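Local structure of transketolase (Campylobacter jejuni, 3L84) at residues A[541-546]-A[623-628]; A[535-540]-A[556-561]. The protein belongs to the transketolase family of thiamine diphosphate-dependent enzymes and is built from two cofactor-binding-type domains followed by a C-terminal alpha/beta domain. All blocks are in the same frame, centred on the assembly; numbering follows the deposited sequence. Where two conformers were deposited one is given.

Both contacts lie in the C-terminal domain and share helix 537-549. Contact 2 seats the first turn of that helix on strand 554-558, inside one beta-alpha-beta unit. Contact 1 sets its middle turns against helix 622-629, near the end of the chain. Their centres are about 13 Å apart, and the two adjoin directly. Ala544 CB packs on Val556 CG2 at 3.4 Å. Leu541 CD2 lies 3.7 Å from Val556 CG1, and Leu625 CD2 lies 3.9 Å from Leu539 CG. Helix 537-549 packs on the sheet through one side and on helix 622-629 through another. The centres of contacts 1 and 2 lie about 41 and 30 Å from the centre of the chain.

Contact 1 (A[541-546]-A[623-628]); sequences LESANE and SKLVNF
Ser543 and Val626 bring the two helices nearest, with their CA atoms 6.1 Å apart. The axes of the short segments approach to 9.4 Å and cross at -59°. This is a helix-helix packing in the C-terminal alpha/beta domain, between helix 537-549 and helix 622-629. Ser543 points at the partner helix and meets two neighbouring residues there. Its hydroxyl oxygen OG lies 3.5 Å from the methyl CD2 of Leu625, while its CB touches both this methyl and CG2 of Val626. OG is turned beside its own backbone N (chi1 -63°). There it is hydrogen-bonded with Leu539 O, one turn earlier in the helix, so the buried hydroxyl is satisfied within its own helix. Leu625 also touches Tyr600 of strand 598-600, and Val622 adds to the interface from the start of helix 622-629.

Glu546 takes part through its aliphatic stem. Its side chain crosses that of Val626 at about a right angle, and its carboxylate oxygen OE2 is hydrogen-bonded with Gln550 NE2. One methyl, Val626 CG2, serves both residues: it lies 3.9 Å from Ser543 O and 4.2 Å from Glu546 CG.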
# COMPACT_ATOMS: atom_id res chain seq x y z
N LEU A 541 16.54 -17.76 -25.10
CA LEU A 541 17.19 -17.87 -26.41
C LEU A 541 18.40 -18.82 -26.32
O LEU A 541 18.60 -19.70 -27.19
CB LEU A 541 17.62 -16.49 -26.94
CG LEU A 541 16.47 -15.63 -27.39
CD1 LEU A 541 16.95 -14.16 -27.52
CD2 LEU A 541 15.83 -16.12 -28.70
N GLU A 542 19.24 -18.63 -25.30
CA GLU A 542 20.42 -19.46 -25.11
C GLU A 542 20.03 -20.90 -24.84
O GLU A 542 20.67 -21.83 -25.34
CB GLU A 542 21.30 -18.93 -23.98
CG GLU A 542 21.89 -17.51 -24.25
CD GLU A 542 23.14 -17.51 -25.10
OE1 GLU A 542 24.21 -17.85 -24.58
OE2 GLU A 542 23.04 -17.11 -26.28
N SER A 543 18.97 -21.10 -24.06
CA SER A 543 18.51 -22.45 -23.76
C SER A 543 17.93 -23.15 -24.99
O SER A 543 18.17 -24.33 -25.22
CB SER A 543 17.49 -22.46 -22.62
OG SER A 543 18.10 -21.97 -21.42
N ALA A 544 17.21 -22.39 -25.81
CA ALA A 544 16.66 -22.94 -27.05
C ALA A 544 17.79 -23.35 -28.01
O ALA A 544 17.73 -24.39 -28.64
CB ALA A 544 15.74 -21.92 -27.71
N ASN A 545 18.86 -22.56 -28.06
CA ASN A 545 20.04 -22.91 -28.89
C ASN A 545 20.66 -24.21 -28.40
O ASN A 545 21.03 -25.08 -29.19
CB ASN A 545 21.10 -21.79 -28.83
CG ASN A 545 20.73 -20.58 -29.64
OD1 ASN A 545 19.90 -20.67 -30.56
ND2 ASN A 545 21.34 -19.43 -29.31
N GLU A 546 20.78 -24.38 -27.09
CA GLU A 546 21.29 -25.62 -26.55
C GLU A 546 20.36 -26.81 -26.85
O GLU A 546 20.82 -27.89 -27.23
CB GLU A 546 21.57 -25.49 -25.04
CG GLU A 546 22.14 -26.75 -24.37
CD GLU A 546 23.50 -27.16 -24.91
OE1 GLU A 546 24.21 -26.27 -25.45
OE2 GLU A 546 23.86 -28.36 -24.79
N SER A 623 22.01 -24.42 -18.11
CA SER A 623 22.07 -25.83 -17.76
C SER A 623 20.85 -26.24 -16.92
O SER A 623 20.27 -27.30 -17.16
CB SER A 623 23.36 -26.15 -17.01
OG SER A 623 24.49 -26.03 -17.86
N LYS A 624 20.48 -25.41 -15.95
CA LYS A 624 19.36 -25.78 -15.08
C LYS A 624 18.03 -25.73 -15.82
O LYS A 624 17.16 -26.57 -15.62
CB LYS A 624 19.32 -24.92 -13.83
CG LYS A 624 20.50 -25.20 -12.89
CD LYS A 624 20.48 -24.31 -11.69
CE LYS A 624 21.53 -24.64 -10.64
NZ LYS A 624 21.46 -23.71 -9.47
N LEU A 625 17.85 -24.71 -16.67
CA LEU A 625 16.60 -24.61 -17.39
C LEU A 625 16.46 -25.74 -18.41
O LEU A 625 15.41 -26.35 -18.52
CB LEU A 625 16.46 -23.23 -18.05
CG LEU A 625 15.22 -23.06 -18.91
CD1 LEU A 625 13.93 -23.29 -18.12
CD2 LEU A 625 15.20 -21.64 -19.52
N VAL A 626 17.52 -26.05 -19.11
CA VAL A 626 17.48 -27.18 -20.04
C VAL A 626 17.18 -28.50 -19.33
O VAL A 626 16.40 -29.30 -19.80
CB VAL A 626 18.78 -27.28 -20.84
CG1 VAL A 626 18.91 -28.64 -21.58
CG2 VAL A 626 18.89 -26.11 -21.82
N ASN A 627 17.81 -28.72 -18.18
CA ASN A 627 17.50 -29.92 -17.38
C ASN A 627 16.04 -30.00 -16.96
O ASN A 627 15.43 -31.07 -17.02
CB ASN A 627 18.46 -30.04 -16.19
CG ASN A 627 19.82 -30.51 -16.61
OD1 ASN A 627 20.01 -31.05 -17.71
ND2 ASN A 627 20.81 -30.30 -15.74
N PHE A 628 15.46 -28.86 -16.58
CA PHE A 628 14.05 -28.79 -16.24
C PHE A 628 13.17 -29.12 -17.46
O PHE A 628 12.23 -29.93 -17.37
CB PHE A 628 13.76 -27.38 -15.73
CG PHE A 628 12.31 -27.13 -15.42
CD1 PHE A 628 11.76 -27.50 -14.18
CD2 PHE A 628 11.49 -26.53 -16.34
CE1 PHE A 628 10.43 -27.27 -13.90
CE2 PHE A 628 10.16 -26.26 -16.06
CZ PHE A 628 9.61 -26.64 -14.84

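Contact 2 (A[535-540]-A[556-561]); sequences SEVWLC and VVSMPC
Apolar contact joins Cys540 to Val556. Both side chains point toward the opposite segment, and their CA atoms are 6.8 Å apart. Cys540 touches through its CB, which lies 4.2 Å from CG1 of Val556. The second methyl of Val556, CG2, meets the backbone instead, 4.0 Å from Cys540 O. The two methyls of this valine thus meet the side chain and the backbone of the same residue. A chi1 of 179° sets this division: CG1 stands anti to the valine's backbone N, and CG2 lies beside that N.

A methyl-to-hydroxyl contact joins Val537, at the start of the helix, to Ser558. Here the CA atoms come within 6.3 Å. The methyl CG2 of Val537 sits 3.7 Å from OG of Ser558 and 4.2 Å from its CB. With chi1 at -180°, OG is the atom of Ser558 nearest the Val537 methyl. The buried hydroxyl is hydrogen-bonded with Glu478 OE2.

The pairing follows the right-handed beta-alpha-beta crossover from strand 528-532 through helix 537-549 to strand 554-558. The first helical turn rests on the sheet. Val537 and Cys540, three residues apart, face Ser558 and Val556; Val557, between these two, points away.

Polar bonds lie at the start of the helix and along the strand. Ser535 OG gives a 2.6 Å hydrogen bond to Glu536 OE2, on the syn side but 33° out of the carboxylate plane. The other oxygen, OE1, forms a salt bridge with Arg472 and accepts a bond from Ala586 N. In the strand, Val557 bonds through its backbone with Leu530 and Ala532, and Val556 with Leu520 and Lys521.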
# COMPACT_ATOMS: atom_id res chain seq x y z
N SER A 535 14.20 -9.66 -18.44
CA SER A 535 15.53 -10.21 -18.24
C SER A 535 15.65 -11.70 -18.48
O SER A 535 16.78 -12.18 -18.56
CB SER A 535 16.05 -9.87 -16.84
OG SER A 535 15.10 -10.29 -15.85
N GLU A 536 14.55 -12.44 -18.60
CA GLU A 536 14.65 -13.90 -18.84
C GLU A 536 14.61 -14.31 -20.29
O GLU A 536 14.78 -15.48 -20.60
CB GLU A 536 13.57 -14.62 -18.01
CG GLU A 536 13.94 -14.72 -16.55
CD GLU A 536 14.00 -13.38 -15.87
OE1 GLU A 536 12.91 -12.78 -15.66
OE2 GLU A 536 15.11 -12.90 -15.54
N VAL A 537 14.42 -13.37 -21.20
CA VAL A 537 14.31 -13.74 -22.62
C VAL A 537 15.63 -14.29 -23.16
O VAL A 537 15.67 -15.29 -23.86
CB VAL A 537 13.80 -12.54 -23.49
CG1 VAL A 537 13.86 -12.88 -25.00
CG2 VAL A 537 12.38 -12.19 -23.10
N TRP A 538 16.73 -13.67 -22.80
CA TRP A 538 18.02 -14.11 -23.29
C TRP A 538 18.33 -15.52 -22.78
O TRP A 538 18.85 -16.37 -23.53
CB TRP A 538 19.08 -13.12 -22.82
CG TRP A 538 20.35 -13.33 -23.49
CD1 TRP A 538 21.50 -13.82 -22.94
CD2 TRP A 538 20.64 -13.07 -24.88
NE1 TRP A 538 22.49 -13.87 -23.89
CE2 TRP A 538 21.99 -13.41 -25.09
CE3 TRP A 538 19.88 -12.57 -25.96
CZ2 TRP A 538 22.60 -13.28 -26.34
CZ3 TRP A 538 20.48 -12.42 -27.19
CH2 TRP A 538 21.83 -12.78 -27.38
N LEU A 539 17.99 -15.81 -21.53
CA LEU A 539 18.18 -17.16 -20.99
C LEU A 539 17.43 -18.18 -21.86
O LEU A 539 17.94 -19.28 -22.13
CB LEU A 539 17.68 -17.21 -19.52
CG LEU A 539 17.56 -18.60 -18.92
CD1 LEU A 539 18.88 -19.32 -18.79
CD2 LEU A 539 16.90 -18.49 -17.53
N CYS A 540 16.22 -17.83 -22.27
CA CYS A 540 15.44 -18.71 -23.12
C CYS A 540 16.02 -18.83 -24.53
O CYS A 540 16.03 -19.92 -25.08
CB CYS A 540 14.00 -18.26 -23.20
SG CYS A 540 13.12 -18.50 -21.63
N VAL A 556 10.82 -19.63 -29.42
CA VAL A 556 11.06 -18.72 -28.31
C VAL A 556 10.15 -17.52 -28.51
O VAL A 556 10.14 -16.89 -29.57
CB VAL A 556 12.52 -18.25 -28.24
CG1 VAL A 556 12.70 -17.28 -27.07
CG2 VAL A 556 13.49 -19.45 -28.08
N VAL A 557 9.39 -17.25 -27.47
CA VAL A 557 8.43 -16.17 -27.41
C VAL A 557 8.86 -15.15 -26.38
O VAL A 557 9.15 -15.50 -25.23
CB VAL A 557 7.04 -16.73 -27.02
CG1 VAL A 557 6.04 -15.58 -26.70
CG2 VAL A 557 6.47 -17.65 -28.10
N SER A 558 8.91 -13.89 -26.81
CA SER A 558 9.04 -12.77 -25.89
C SER A 558 7.66 -12.21 -25.58
O SER A 558 6.86 -11.97 -26.51
CB SER A 558 9.94 -11.69 -26.47
OG SER A 558 10.06 -10.60 -25.53
N MSE A 559 7.36 -12.04 -24.30
CA MSE A 559 6.06 -11.56 -23.86
C MSE A 559 6.24 -10.29 -23.03
O MSE A 559 6.11 -10.30 -21.79
CB MSE A 559 5.34 -12.63 -23.05
CG MSE A 559 3.87 -12.28 -22.71
SE MSE A 559 3.02 -13.44 -21.46
CE MSE A 559 4.15 -12.97 -19.96
N PRO A 560 6.45 -9.16 -23.69
CA PRO A 560 6.56 -7.91 -22.97
C PRO A 560 5.27 -7.48 -22.30
O PRO A 560 5.35 -6.67 -21.38
CB PRO A 560 7.01 -6.92 -24.07
CG PRO A 560 6.56 -7.54 -25.34
CD PRO A 560 6.77 -9.01 -25.13
N CYS A 561 4.10 -7.94 -22.73
CA CYS A 561 2.86 -7.54 -22.08
C CYS A 561 1.83 -8.66 -22.08
O CYS A 561 1.18 -8.94 -23.08
CB CYS A 561 2.32 -6.26 -22.71
SG CYS A 561 0.85 -5.65 -21.84